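Local coordinates for protein 3',5'-cyclic-nucleotide phosphodiesterase 1 (Saccharomyces cerevisiae, PDB 4OJV) that belongs to the class-II cyclic-nucleotide phosphodiesterases of the metallo-hydrolase superfamily and holds a pair of zinc ions in its metal site, at residues 9-14 / 359-364; 77-82 / 333-338; 209-214 / 225-230; 279-284 / 324-329. One frame throughout, in Å; residues are numbered along the deposited sequence.

Contact 1 of 4, residues 9-14 / 359-364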
loop_
_atom_site.group_PDB
_atom_site.type_symbol
_atom_site.label_atom_id
_atom_site.label_comp_id
_atom_site.label_asym_id
_atom_site.label_seq_id
_atom_site.Cartn_x
_atom_site.Cartn_y
_atom_site.Cartn_z
ATOM N N LEU A 9 -6.297 6.229 10.139
ATOM C CA LEU A 9 -5.030 5.888 9.494
ATOM C C LEU A 9 -5.104 6.083 7.996
ATOM O O LEU A 9 -4.134 6.521 7.373
ATOM C CB LEU A 9 -4.574 4.467 9.826
ATOM C CG LEU A 9 -4.237 4.196 11.287
ATOM C CD1 LEU A 9 -3.626 2.817 11.436
ATOM C CD2 LEU A 9 -3.305 5.247 11.882
ATOM N N GLY A 10 -6.250 5.750 7.412
ATOM C CA GLY A 10 -6.421 5.891 5.978
ATOM C C GLY A 10 -7.872 6.110 5.633
ATOM O O GLY A 10 -8.764 5.428 6.159
ATOM N N ALA A 11 -8.116 7.088 4.765
ATOM C CA ALA A 11 -9.465 7.397 4.309
ATOM C C ALA A 11 -9.506 7.618 2.797
ATOM O O ALA A 11 -10.465 8.164 2.278
ATOM C CB ALA A 11 -10.016 8.612 5.048
ATOM N N ASN A 12 -8.464 7.173 2.103
ATOM C CA ASN A 12 -8.327 7.337 0.659
ATOM C C ASN A 12 -9.088 6.235 -0.076
ATOM O O ASN A 12 -8.893 5.057 0.214
ATOM C CB ASN A 12 -6.829 7.286 0.351
ATOM C CG ASN A 12 -6.500 7.294 -1.122
ATOM O OD1 ASN A 12 -7.284 7.708 -1.961
ATOM N ND2 ASN A 12 -5.310 6.817 -1.436
ATOM N N GLY A 13 -9.947 6.599 -1.026
ATOM C CA GLY A 13 -10.683 5.622 -1.827
ATOM C C GLY A 13 -9.955 5.084 -3.042
ATOM O O GLY A 13 -10.487 4.211 -3.715
ATOM N N GLY A 14 -8.747 5.582 -3.308
ATOM C CA GLY A 14 -8.001 5.245 -4.522
ATOM C C GLY A 14 -8.230 6.300 -5.592
ATOM O O GLY A 14 -9.064 7.190 -5.430
ATOM N N SER A 359 -18.417 15.992 8.162
ATOM C CA SER A 359 -16.982 16.226 8.086
ATOM C C SER A 359 -16.373 15.178 7.173
ATOM O O SER A 359 -16.897 14.072 7.053
ATOM C CB SER A 359 -16.331 16.092 9.470
ATOM O OG SER A 359 -16.867 17.019 10.395
ATOM N N ILE A 360 -15.251 15.511 6.548
ATOM C CA ILE A 360 -14.468 14.522 5.807
ATOM C C ILE A 360 -13.450 13.918 6.767
ATOM O O ILE A 360 -12.806 14.647 7.521
ATOM C CB ILE A 360 -13.726 15.164 4.603
ATOM C CG1 ILE A 360 -14.687 15.948 3.688
ATOM C CG2 ILE A 360 -12.932 14.117 3.828
ATOM C CD1 ILE A 360 -15.765 15.133 3.005
ATOM N N ALA A 361 -13.298 12.591 6.728
ATOM C CA ALA A 361 -12.253 11.894 7.485
ATOM C C ALA A 361 -10.874 12.283 6.979
ATOM O O ALA A 361 -10.614 12.212 5.780
ATOM C CB ALA A 361 -12.420 10.386 7.372
ATOM N N LEU A 362 -10.000 12.690 7.897
ATOM C CA LEU A 362 -8.646 13.119 7.558
ATOM C C LEU A 362 -7.607 12.239 8.214
ATOM O O LEU A 362 -7.545 12.139 9.445
ATOM C CB LEU A 362 -8.412 14.571 7.979
ATOM C CG LEU A 362 -9.262 15.656 7.314
ATOM C CD1 LEU A 362 -9.023 17.008 7.976
ATOM C CD2 LEU A 362 -8.986 15.719 5.820
ATOM N N GLU A 363 -6.781 11.615 7.383
ATOM C CA GLU A 363 -5.702 10.773 7.861
ATOM C C GLU A 363 -4.809 11.529 8.825
ATOM O O GLU A 363 -4.628 12.750 8.697
ATOM C CB GLU A 363 -4.850 10.311 6.684
ATOM C CG GLU A 363 -5.577 9.418 5.715
ATOM C CD GLU A 363 -6.344 10.125 4.611
ATOM O OE1 GLU A 363 -6.569 11.393 4.607
ATOM O OE2 GLU A 363 -6.726 9.331 3.722
ATOM N N GLY A 364 -4.257 10.809 9.792
ATOM C CA GLY A 364 -3.306 11.410 10.718
ATOM C C GLY A 364 -3.975 12.206 11.821
ATOM O O GLY A 364 -3.317 13.004 12.487
#
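Glu363 reaches Ala11 by a single hydrogen bond from a backbone amide to a carboxylate: Ala11 N donates to Glu363 OE2 at 2.8 Å, with an angle of 147° at the hydrogen. The amide comes from above the carboxylate plane, 46° out of it. Asn12 N is also close to the same oxygen, but its angle is too poor for a bond. Behind the carboxylate, Glu363 CG lies 3.6 Å from Gly10 CA, and the bend of the chain at chi2 (87°) turns CD toward the amide of Ala11. Beside this polar grip sits a small apolar one, where the methyl groups Ala11 CB and Ala361 CB meet at 3.8 Å. Leu9 O, 3.6 Å from Glu363 CG, is buried here and has no hydrogen-bonding partner in the model.

In the second shell, Asn12 OD1 accepts from Gly14 N at 2.9 Å, closing an Asx turn, while Asn12 ND2 donates to Tyr18 O. Leu9 and Gly10 together face Cys22 in a classic beta bulge. The loop after strand 4-8 lies against the residues that directly follow strand 357-360; the Leu9 side chain packs on helix 44-53, and Ile360 touches both strand 321-325 and helix 336-350.

Contact 2 of 4, residues 77-82 / 333-338; sequences EFFIDS and KRDPRL
Phe79 reaches across to the start of helix 336-350, meeting Leu338, Arg337 and Asp335 with different parts of its ring. From CB, chi1 of -63° sets CG anti to the carbonyl carbon, and CG is already 4.2 Å from Leu338 CD2. One step out, CD2 of the ring draws closer to that methyl and comes near Arg337 CB. Leu338 CD2 lies over one ring face, displaced toward the rim, in a CH-pi contact 3.8 Å from the centroid and 20° off the normal. Farther along, Phe79 CE2 sits over a face of the Arg337 guanidinium, 3.6 Å from Arg337 NH2, the two planes being 53° apart. The outer edge, CE2 and CZ, meets Asp335 OD2 near the ring plane.

The two polar side chains are held by their own bonds. Arg337 grips Asp335 side-on: NE donates to Asp335 OD1 at 3.0 Å and NH2 to Asp335 OD2 at 2.8 Å, both on syn lone pairs and nearly in the guanidinium plane. Ser67 OG also bonds Asp335 OD2, and Pro66 O accepts from Arg337 NH2. A further donor, Arg337 N, reaches Asp335 OD1 at 3.0 Å from the anti side. That last bond is the mark of an aspartate N-cap, here reinforced by a salt bridge two residues into the helix, with an aromatic ring from the loop after strand 73-75 packed against it.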
loop_
_atom_site.group_PDB
_atom_site.type_symbol
_atom_site.label_atom_id
_atom_site.label_comp_id
_atom_site.label_asym_id
_atom_site.label_seq_id
_atom_site.Cartn_x
_atom_site.Cartn_y
_atom_site.Cartn_z
ATOM N N GLU A 77 -9.580 23.161 8.637
ATOM C CA GLU A 77 -10.954 23.520 8.958
ATOM C C GLU A 77 -11.886 23.501 7.748
ATOM O O GLU A 77 -13.100 23.365 7.901
ATOM C CB GLU A 77 -11.028 24.863 9.711
ATOM C CG GLU A 77 -10.570 26.089 8.925
ATOM C CD GLU A 77 -9.088 26.399 9.064
ATOM O OE1 GLU A 77 -8.279 25.532 9.457
ATOM O OE2 GLU A 77 -8.719 27.556 8.773
ATOM N N PHE A 78 -11.317 23.591 6.544
ATOM C CA PHE A 78 -12.117 23.533 5.324
ATOM C C PHE A 78 -12.814 22.179 5.139
ATOM O O PHE A 78 -13.813 22.087 4.424
ATOM C CB PHE A 78 -11.267 23.820 4.080
ATOM C CG PHE A 78 -10.735 25.242 3.978
ATOM C CD1 PHE A 78 -11.114 26.257 4.869
ATOM C CD2 PHE A 78 -9.852 25.565 2.956
ATOM C CE1 PHE A 78 -10.605 27.549 4.735
ATOM C CE2 PHE A 78 -9.347 26.854 2.816
ATOM C CZ PHE A 78 -9.724 27.839 3.709
ATOM N N PHE A 79 -12.286 21.132 5.775
ATOM C CA PHE A 79 -12.746 19.761 5.534
ATOM C C PHE A 79 -13.711 19.245 6.590
ATOM O O PHE A 79 -14.229 18.133 6.456
ATOM C CB PHE A 79 -11.548 18.803 5.462
ATOM C CG PHE A 79 -10.613 19.089 4.330
ATOM C CD1 PHE A 79 -9.569 19.996 4.482
ATOM C CD2 PHE A 79 -10.777 18.461 3.101
ATOM C CE1 PHE A 79 -8.713 20.270 3.426
ATOM C CE2 PHE A 79 -9.921 18.724 2.044
ATOM C CZ PHE A 79 -8.881 19.626 2.212
ATOM N N ILE A 80 -13.921 20.011 7.657
ATOM C CA ILE A 80 -14.622 19.497 8.828
ATOM C C ILE A 80 -15.732 20.429 9.306
ATOM O O ILE A 80 -15.717 21.639 9.039
ATOM C CB ILE A 80 -13.642 19.163 9.987
ATOM C CG1 ILE A 80 -12.919 20.428 10.482
ATOM C CG2 ILE A 80 -12.650 18.078 9.560
ATOM C CD1 ILE A 80 -12.004 20.209 11.674
ATOM N N ASP A 81 -16.695 19.860 10.015
ATOM C CA ASP A 81 -17.701 20.636 10.721
ATOM C C ASP A 81 -17.003 21.370 11.866
ATOM O O ASP A 81 -16.123 20.813 12.528
ATOM C CB ASP A 81 -18.772 19.700 11.265
ATOM C CG ASP A 81 -19.874 20.435 11.962
ATOM O OD1 ASP A 81 -20.761 20.952 11.258
ATOM O OD2 ASP A 81 -19.842 20.480 13.207
ATOM N N SER A 82 -17.415 22.612 12.118
ATOM C CA SER A 82 -16.751 23.450 13.117
ATOM C C SER A 82 -16.844 22.923 14.551
ATOM O O SER A 82 -16.065 23.336 15.411
ATOM C CB SER A 82 -17.292 24.880 13.064
ATOM O OG SER A 82 -18.651 24.898 13.446
ATOM N N LYS A 333 -10.094 20.025 -11.068
ATOM C CA LYS A 333 -9.440 21.248 -10.624
ATOM C C LYS A 333 -9.493 21.396 -9.107
ATOM O O LYS A 333 -8.547 21.890 -8.501
ATOM C CB LYS A 333 -10.054 22.475 -11.302
ATOM C CG LYS A 333 -9.778 22.558 -12.796
ATOM C CD LYS A 333 -10.360 23.824 -13.408
ATOM C CE LYS A 333 -10.009 23.930 -14.883
ATOM N NZ LYS A 333 -10.517 25.191 -15.491
ATOM N N ARG A 334 -10.592 20.950 -8.500
ATOM C CA ARG A 334 -10.814 21.133 -7.061
ATOM C C ARG A 334 -10.815 19.797 -6.328
ATOM O O ARG A 334 -11.302 18.787 -6.839
ATOM C CB ARG A 334 -12.133 21.875 -6.823
ATOM C CG ARG A 334 -12.413 22.306 -5.386
ATOM C CD ARG A 334 -13.178 23.625 -5.350
ATOM N NE ARG A 334 -13.352 24.138 -3.988
ATOM C CZ ARG A 334 -14.434 23.962 -3.245
ATOM N NH1 ARG A 334 -15.468 23.275 -3.717
ATOM N NH2 ARG A 334 -14.477 24.480 -2.024
ATOM N N ASP A 335 -10.268 19.819 -5.120
ATOM C CA ASP A 335 -10.228 18.650 -4.248
ATOM C C ASP A 335 -11.641 18.078 -4.106
ATOM O O ASP A 335 -12.553 18.773 -3.649
ATOM C CB ASP A 335 -9.662 19.096 -2.896
ATOM C CG ASP A 335 -9.301 17.942 -1.961
ATOM O OD1 ASP A 335 -10.045 16.940 -1.876
ATOM O OD2 ASP A 335 -8.262 18.086 -1.279
ATOM N N PRO A 336 -11.841 16.804 -4.506
ATOM C CA PRO A 336 -13.201 16.267 -4.470
ATOM C C PRO A 336 -13.755 16.150 -3.059
ATOM O O PRO A 336 -14.963 16.115 -2.894
ATOM C CB PRO A 336 -13.054 14.881 -5.108
ATOM C CG PRO A 336 -11.622 14.527 -4.917
ATOM C CD PRO A 336 -10.882 15.829 -5.054
ATOM N N ARG A 337 -12.893 16.107 -2.045
ATOM C CA ARG A 337 -13.395 16.094 -0.675
ATOM C C ARG A 337 -14.146 17.392 -0.366
ATOM O O ARG A 337 -15.159 17.372 0.332
ATOM C CB ARG A 337 -12.252 15.904 0.311
ATOM C CG ARG A 337 -11.589 14.539 0.173
ATOM C CD ARG A 337 -10.327 14.414 1.001
ATOM N NE ARG A 337 -9.317 15.394 0.609
ATOM C CZ ARG A 337 -8.187 15.601 1.272
ATOM N NH1 ARG A 337 -7.914 14.876 2.355
ATOM N NH2 ARG A 337 -7.337 16.533 0.857
ATOM N N LEU A 338 -13.645 18.509 -0.893
ATOM C CA LEU A 338 -14.302 19.802 -0.695
ATOM C C LEU A 338 -15.596 19.869 -1.499
ATOM O O LEU A 338 -16.623 20.316 -0.987
ATOM C CB LEU A 338 -13.353 20.950 -1.046
ATOM C CG LEU A 338 -12.083 21.050 -0.186
ATOM C CD1 LEU A 338 -11.149 22.144 -0.685
ATOM C CD2 LEU A 338 -12.427 21.249 1.283
#

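Contact 3 of 4, residues 209-214 / 225-230. With ZN (zinc ion), chain D.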
loop_
_atom_site.group_PDB
_atom_site.type_symbol
_atom_site.label_atom_id
_atom_site.label_comp_id
_atom_site.label_asym_id
_atom_site.label_seq_id
_atom_site.Cartn_x
_atom_site.Cartn_y
_atom_site.Cartn_z
ATOM N N PHE A 209 -23.367 -6.169 9.724
ATOM C CA PHE A 209 -24.471 -6.260 8.774
ATOM C C PHE A 209 -23.917 -6.273 7.366
ATOM O O PHE A 209 -23.040 -5.472 7.029
ATOM C CB PHE A 209 -25.402 -5.064 8.945
ATOM C CG PHE A 209 -26.174 -5.096 10.231
ATOM C CD1 PHE A 209 -25.598 -4.630 11.408
ATOM C CD2 PHE A 209 -27.472 -5.597 10.267
ATOM C CE1 PHE A 209 -26.299 -4.674 12.606
ATOM C CE2 PHE A 209 -28.179 -5.641 11.466
ATOM C CZ PHE A 209 -27.587 -5.180 12.631
ATOM N N LYS A 210 -24.448 -7.160 6.535
ATOM C CA LYS A 210 -24.026 -7.243 5.153
ATOM C C LYS A 210 -24.707 -6.158 4.314
ATOM O O LYS A 210 -25.888 -5.852 4.509
ATOM C CB LYS A 210 -24.346 -8.632 4.617
ATOM C CG LYS A 210 -23.687 -8.971 3.296
ATOM C CD LYS A 210 -23.991 -10.410 2.899
ATOM C CE LYS A 210 -25.413 -10.557 2.382
ATOM N NZ LYS A 210 -25.741 -11.961 2.000
ATOM N N VAL A 211 -23.957 -5.579 3.378
ATOM C CA VAL A 211 -24.478 -4.577 2.446
ATOM C C VAL A 211 -23.980 -4.892 1.027
ATOM O O VAL A 211 -23.108 -5.755 0.845
ATOM C CB VAL A 211 -24.117 -3.119 2.858
ATOM C CG1 VAL A 211 -24.685 -2.769 4.230
ATOM C CG2 VAL A 211 -22.611 -2.873 2.811
ATOM N N HIS A 212 -24.535 -4.203 0.031
ATOM C CA HIS A 212 -24.106 -4.368 -1.361
ATOM C C HIS A 212 -22.992 -3.429 -1.749
ATOM O O HIS A 212 -22.984 -2.260 -1.354
ATOM C CB HIS A 212 -25.259 -4.145 -2.328
ATOM C CG HIS A 212 -26.395 -5.119 -2.177
ATOM N ND1 HIS A 212 -26.295 -6.431 -2.472
ATOM C CD2 HIS A 212 -27.688 -4.911 -1.741
ATOM C CE1 HIS A 212 -27.484 -7.024 -2.243
ATOM N NE2 HIS A 212 -28.332 -6.095 -1.796
ATOM N N HIS A 213 -22.095 -3.914 -2.607
ATOM C CA HIS A 213 -20.933 -3.147 -3.080
ATOM C C HIS A 213 -20.624 -3.512 -4.520
ATOM O O HIS A 213 -19.484 -3.770 -4.903
ATOM C CB HIS A 213 -19.763 -3.347 -2.097
ATOM C CG HIS A 213 -18.440 -2.726 -2.519
ATOM N ND1 HIS A 213 -18.347 -1.554 -3.182
ATOM C CD2 HIS A 213 -17.142 -3.172 -2.331
ATOM C CE1 HIS A 213 -17.045 -1.275 -3.421
ATOM N NE2 HIS A 213 -16.307 -2.252 -2.887
ATOM N N GLY A 214 -21.670 -3.541 -5.345
ATOM C CA GLY A 214 -21.506 -3.729 -6.782
ATOM C C GLY A 214 -21.552 -5.183 -7.191
ATOM O O GLY A 214 -22.049 -6.042 -6.456
ATOM N N SER A 225 -20.267 -6.184 1.114
ATOM C CA SER A 225 -19.467 -5.455 2.071
ATOM C C SER A 225 -20.151 -5.548 3.437
ATOM O O SER A 225 -21.117 -6.314 3.600
ATOM C CB SER A 225 -19.291 -4.019 1.576
ATOM O OG SER A 225 -18.441 -3.247 2.406
ATOM N N THR A 226 -19.647 -4.797 4.419
ATOM C CA THR A 226 -20.125 -4.914 5.793
ATOM C C THR A 226 -20.185 -3.541 6.430
ATOM O O THR A 226 -19.309 -2.705 6.192
ATOM C CB THR A 226 -19.152 -5.776 6.632
ATOM O OG1 THR A 226 -18.754 -6.936 5.891
ATOM C CG2 THR A 226 -19.760 -6.211 7.971
ATOM N N PHE A 227 -21.223 -3.327 7.237
ATOM C CA PHE A 227 -21.289 -2.221 8.184
ATOM C C PHE A 227 -21.106 -2.812 9.580
ATOM O O PHE A 227 -21.703 -3.850 9.905
ATOM C CB PHE A 227 -22.671 -1.575 8.147
ATOM C CG PHE A 227 -22.923 -0.631 6.984
ATOM C CD1 PHE A 227 -22.063 -0.505 5.887
ATOM C CD2 PHE A 227 -24.091 0.131 6.991
ATOM C CE1 PHE A 227 -22.361 0.377 4.853
ATOM C CE2 PHE A 227 -24.391 1.003 5.961
ATOM C CZ PHE A 227 -23.528 1.130 4.889
ATOM N N TYR A 228 -20.284 -2.166 10.398
ATOM C CA TYR A 228 -20.094 -2.583 11.782
ATOM C C TYR A 228 -20.641 -1.560 12.752
ATOM O O TYR A 228 -20.283 -0.382 12.688
ATOM C CB TYR A 228 -18.605 -2.758 12.070
ATOM C CG TYR A 228 -17.972 -3.977 11.450
ATOM C CD1 TYR A 228 -18.154 -5.239 12.008
ATOM C CD2 TYR A 228 -17.160 -3.870 10.315
ATOM C CE1 TYR A 228 -17.560 -6.361 11.456
ATOM C CE2 TYR A 228 -16.566 -4.988 9.753
ATOM C CZ TYR A 228 -16.768 -6.231 10.328
ATOM O OH TYR A 228 -16.198 -7.372 9.804
ATOM N N ILE A 229 -21.490 -2.021 13.669
ATOM C CA ILE A 229 -21.875 -1.219 14.832
ATOM C C ILE A 229 -20.992 -1.615 16.009
ATOM O O ILE A 229 -20.880 -2.802 16.326
ATOM C CB ILE A 229 -23.354 -1.418 15.237
ATOM C CG1 ILE A 229 -24.277 -1.195 14.031
ATOM C CG2 ILE A 229 -23.714 -0.509 16.417
ATOM C CD1 ILE A 229 -25.740 -1.486 14.299
ATOM N N PHE A 230 -20.370 -0.626 16.645
ATOM C CA PHE A 230 -19.673 -0.835 17.915
ATOM C C PHE A 230 -20.449 -0.121 19.003
ATOM O O PHE A 230 -20.696 1.073 18.897
ATOM C CB PHE A 230 -18.221 -0.345 17.860
ATOM C CG PHE A 230 -17.369 -1.112 16.889
ATOM C CD1 PHE A 230 -17.285 -0.724 15.552
ATOM C CD2 PHE A 230 -16.695 -2.260 17.297
ATOM C CE1 PHE A 230 -16.516 -1.451 14.658
ATOM C CE2 PHE A 230 -15.925 -2.991 16.403
ATOM C CZ PHE A 230 -15.847 -2.585 15.081
HETATM ZN ZN ZN D . -14.223 -2.034 -2.457
HETATM O O HOH W 1 -12.507 -1.242 -2.189
#
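Val211 and Phe227 meet across two antiparallel strands with the valine methyl set squarely on the phenyl ring. Val211 CG1 stands over the ring centre, 3.8 Å from the centroid of Phe227 and only 7° off its normal, a CH-pi contact; the two side chains cross at about a right angle. With chi1 at -60°, CG1 lies anti to the carbonyl carbon, while the other branch, Val211 CG2, rests 3.7 Å from Ser225 CB. On the same face of the sheet Ile229 CD1 comes obliquely to the Phe209 ring, 3.7 Å from Phe209 CE1. The opposite face carries Lys210 and Thr226; Thr226 CG2 lies against Phe209 O, and its OG1 bonds Thr127 O.

The register is fixed by two hydrogen-bonded pairs around the non-hydrogen-bonded pair Lys210-Thr226. Phe209 and Phe227 exchange two bonds, the shorter from Phe227 N to Phe209 O at 2.8 Å; Val211 and Ser225 exchange two more, Val211 N to Ser225 O and its reverse both at 2.9 Å.

Beyond the last pair, His213 CB packs on Ser225 CB, and chi1 of 174° swings the imidazole CG anti to the backbone N. His213 NE2 binds zinc at 2.1 Å, while ND1 donates to Gly293 O. His128, His130 and Asp244 also bind this ion, so the hairpin of strands 204-215 and 222-232 delivers one ligand to the two-zinc site of a metallo-hydrolase fold.

Contact 4 of 4, residues 279-284 / 324-329; sequences ECSCPL and VTHVKS. With ZN (zinc ion), chain E; SO4 (sulfate ion), chain B.
Glu279 and Thr325 form a parallel beta bridge, their CA atoms 4.4 Å apart, where neighbouring strands 273-279 and 321-325 end and release their loops into the two-zinc site of the metallo-hydrolase fold. The tight part lies here. Cys280 N donates to Thr325 O at 3.1 Å, nearly in line with the carbonyl, and Cys280 CB meets Val324 CG1 at 3.6 Å. Glu279 CB also packs on His326 CB.

A buried chain of hydrogen bonds runs next to this packing. His326 ND1 donates to Ser281 OG at 3.0 Å, the hydroxyl tilted 18° from the ring plane, and Ser281 OG donates in turn to Glu279 OE2 at 2.7 Å. Ser281 N reaches the same oxygen from the same face of the carboxylate, and Leu295 N adds another bond to it; Glu279 OE1 is held by His294 ND1 and Val245 N. The bond at ND1 would help fix the rotation of the imidazole, whose NE2 binds the zinc that Asp132, His133 and Asp244 also bind.

Toward Lys328 the contact becomes looser and wetter. Lys328 N bonds Ser281 O on an in-plane lone pair, but the nearest side-chain approach of this pair is Ser281 CB to Lys328 CG, 4.1 Å. A water bridges the carbonyl oxygens of Ser281 and Lys328. The lysine tip points to the metal site, where Gly13 O and a sulfate ion, probably from the crystallisation liquor, accept from it: Lys328 NZ lies 2.8 Å from sulfate O2.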
loop_
_atom_site.group_PDB
_atom_site.type_symbol
_atom_site.label_atom_id
_atom_site.label_comp_id
_atom_site.label_asym_id
_atom_site.label_seq_id
_atom_site.Cartn_x
_atom_site.Cartn_y
_atom_site.Cartn_z
ATOM N N GLU A 279 -18.771 6.044 3.375
ATOM C CA GLU A 279 -18.160 6.582 2.177
ATOM C C GLU A 279 -19.010 7.608 1.439
ATOM O O GLU A 279 -20.251 7.575 1.477
ATOM C CB GLU A 279 -17.792 5.472 1.197
ATOM C CG GLU A 279 -18.966 4.758 0.534
ATOM C CD GLU A 279 -18.613 4.327 -0.877
ATOM O OE1 GLU A 279 -18.345 3.127 -1.081
ATOM O OE2 GLU A 279 -18.581 5.205 -1.771
ATOM N N CYS A 280 -18.313 8.485 0.724
ATOM C CA CYS A 280 -18.887 9.129 -0.443
ATOM C C CYS A 280 -17.751 9.208 -1.449
ATOM O O CYS A 280 -17.012 10.191 -1.498
ATOM C CB CYS A 280 -19.476 10.499 -0.112
ATOM S SG CYS A 280 -20.528 11.124 -1.436
ATOM N N SER A 281 -17.584 8.147 -2.234
ATOM C CA SER A 281 -16.401 8.032 -3.071
ATOM C C SER A 281 -16.310 9.113 -4.133
ATOM O O SER A 281 -15.209 9.532 -4.495
ATOM C CB SER A 281 -16.356 6.671 -3.761
ATOM O OG SER A 281 -16.114 5.615 -2.854
ATOM N N CYS A 282 -17.465 9.531 -4.649
ATOM C CA CYS A 282 -17.517 10.384 -5.829
ATOM C C CYS A 282 -18.398 11.601 -5.606
ATOM O O CYS A 282 -19.379 11.530 -4.849
ATOM C CB CYS A 282 -18.109 9.614 -7.000
ATOM S SG CYS A 282 -17.230 8.111 -7.428
ATOM N N PRO A 283 -18.078 12.724 -6.286
ATOM C CA PRO A 283 -18.972 13.881 -6.305
ATOM C C PRO A 283 -20.165 13.625 -7.221
ATOM O O PRO A 283 -20.237 12.587 -7.889
ATOM C CB PRO A 283 -18.091 14.985 -6.888
ATOM C CG PRO A 283 -17.145 14.263 -7.784
ATOM C CD PRO A 283 -16.862 12.954 -7.092
ATOM N N LEU A 284 -21.082 14.588 -7.273
ATOM C CA LEU A 284 -22.262 14.467 -8.130
ATOM C C LEU A 284 -21.940 14.321 -9.618
ATOM O O LEU A 284 -22.692 13.660 -10.341
ATOM C CB LEU A 284 -23.209 15.646 -7.917
ATOM C CG LEU A 284 -23.961 15.683 -6.583
ATOM C CD1 LEU A 284 -24.644 17.031 -6.412
ATOM C CD2 LEU A 284 -24.968 14.545 -6.473
ATOM N N VAL A 324 -17.260 11.388 6.478
ATOM C CA VAL A 324 -17.233 10.884 5.107
ATOM C C VAL A 324 -15.861 10.307 4.802
ATOM O O VAL A 324 -14.843 10.975 4.986
ATOM C CB VAL A 324 -17.563 12.023 4.128
ATOM C CG1 VAL A 324 -17.490 11.563 2.682
ATOM C CG2 VAL A 324 -18.945 12.587 4.426
ATOM N N THR A 325 -15.846 9.066 4.334
ATOM C CA THR A 325 -14.616 8.327 4.097
ATOM C C THR A 325 -14.474 7.949 2.626
ATOM O O THR A 325 -15.398 8.123 1.828
ATOM C CB THR A 325 -14.627 7.033 4.928
ATOM O OG1 THR A 325 -15.699 6.206 4.458
ATOM C CG2 THR A 325 -14.822 7.348 6.416
ATOM N N HIS A 326 -13.305 7.419 2.273
ATOM C CA HIS A 326 -13.113 6.713 1.001
ATOM C C HIS A 326 -13.345 7.592 -0.202
ATOM O O HIS A 326 -13.795 7.134 -1.243
ATOM C CB HIS A 326 -14.022 5.472 0.962
ATOM C CG HIS A 326 -13.575 4.392 0.010
ATOM N ND1 HIS A 326 -13.923 4.381 -1.296
ATOM C CD2 HIS A 326 -12.849 3.231 0.232
ATOM C CE1 HIS A 326 -13.409 3.291 -1.883
ATOM N NE2 HIS A 326 -12.763 2.579 -0.953
ATOM N N VAL A 327 -13.028 8.876 -0.086
ATOM C CA VAL A 327 -13.144 9.757 -1.243
ATOM C C VAL A 327 -12.023 9.420 -2.229
ATOM O O VAL A 327 -10.857 9.289 -1.849
ATOM C CB VAL A 327 -13.119 11.249 -0.848
ATOM C CG1 VAL A 327 -13.147 12.141 -2.085
ATOM C CG2 VAL A 327 -14.300 11.570 0.060
ATOM N N LYS A 328 -12.394 9.271 -3.495
ATOM C CA LYS A 328 -11.427 8.933 -4.532
ATOM C C LYS A 328 -10.744 10.171 -5.093
ATOM O O LYS A 328 -11.331 11.262 -5.134
ATOM C CB LYS A 328 -12.134 8.176 -5.654
ATOM C CG LYS A 328 -12.537 6.768 -5.240
ATOM C CD LYS A 328 -13.224 5.997 -6.360
ATOM C CE LYS A 328 -13.566 4.563 -5.969
ATOM N NZ LYS A 328 -12.392 3.680 -5.694
ATOM N N SER A 329 -9.503 10.012 -5.545
ATOM C CA SER A 329 -8.885 11.060 -6.365
ATOM C C SER A 329 -9.595 11.132 -7.707
ATOM O O SER A 329 -10.231 10.170 -8.163
ATOM C CB SER A 329 -7.405 10.793 -6.634
ATOM O OG SER A 329 -6.657 10.734 -5.451
HETATM ZN ZN ZN E . -12.484 0.503 -1.180
HETATM S S SO4 B . -13.075 0.256 -4.570
HETATM O O1 SO4 B . -11.813 -0.472 -4.882
HETATM O O2 SO4 B . -13.447 1.104 -5.742
HETATM O O3 SO4 B . -14.172 -0.711 -4.244
HETATM O O4 SO4 B . -12.779 1.135 -3.411
HETATM O O HOH W 2 -13.968 11.564 -5.939
HETATM O O HOH W 1 -12.507 -1.242 -2.189
#

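All four contacts are mostly buried; contact 2 lies farthest out, its centre about 19 Å from that of the chain, and is the one with an exposed touching residue, Phe78. Contacts 1, 3 and 4 reach the same sheet. Contacts 3 and 4 each give a histidine to a different zinc; they do not touch, but one metal-bound water belongs to both. Contact 1 adjoins contact 4 through neighbouring strands 357-360 and 321-325, where Ser359 O probably accepts from Val324 N. Ile360 N, probably bonded to Phe79 O, joins contact 1 to contact 2. Chemistry follows position: backbone pairing dominates contact 3, a buried chain of hydrogen bonds contact 4, one carboxylate bond contact 1, and aromatic packing on a capped helix contact 2.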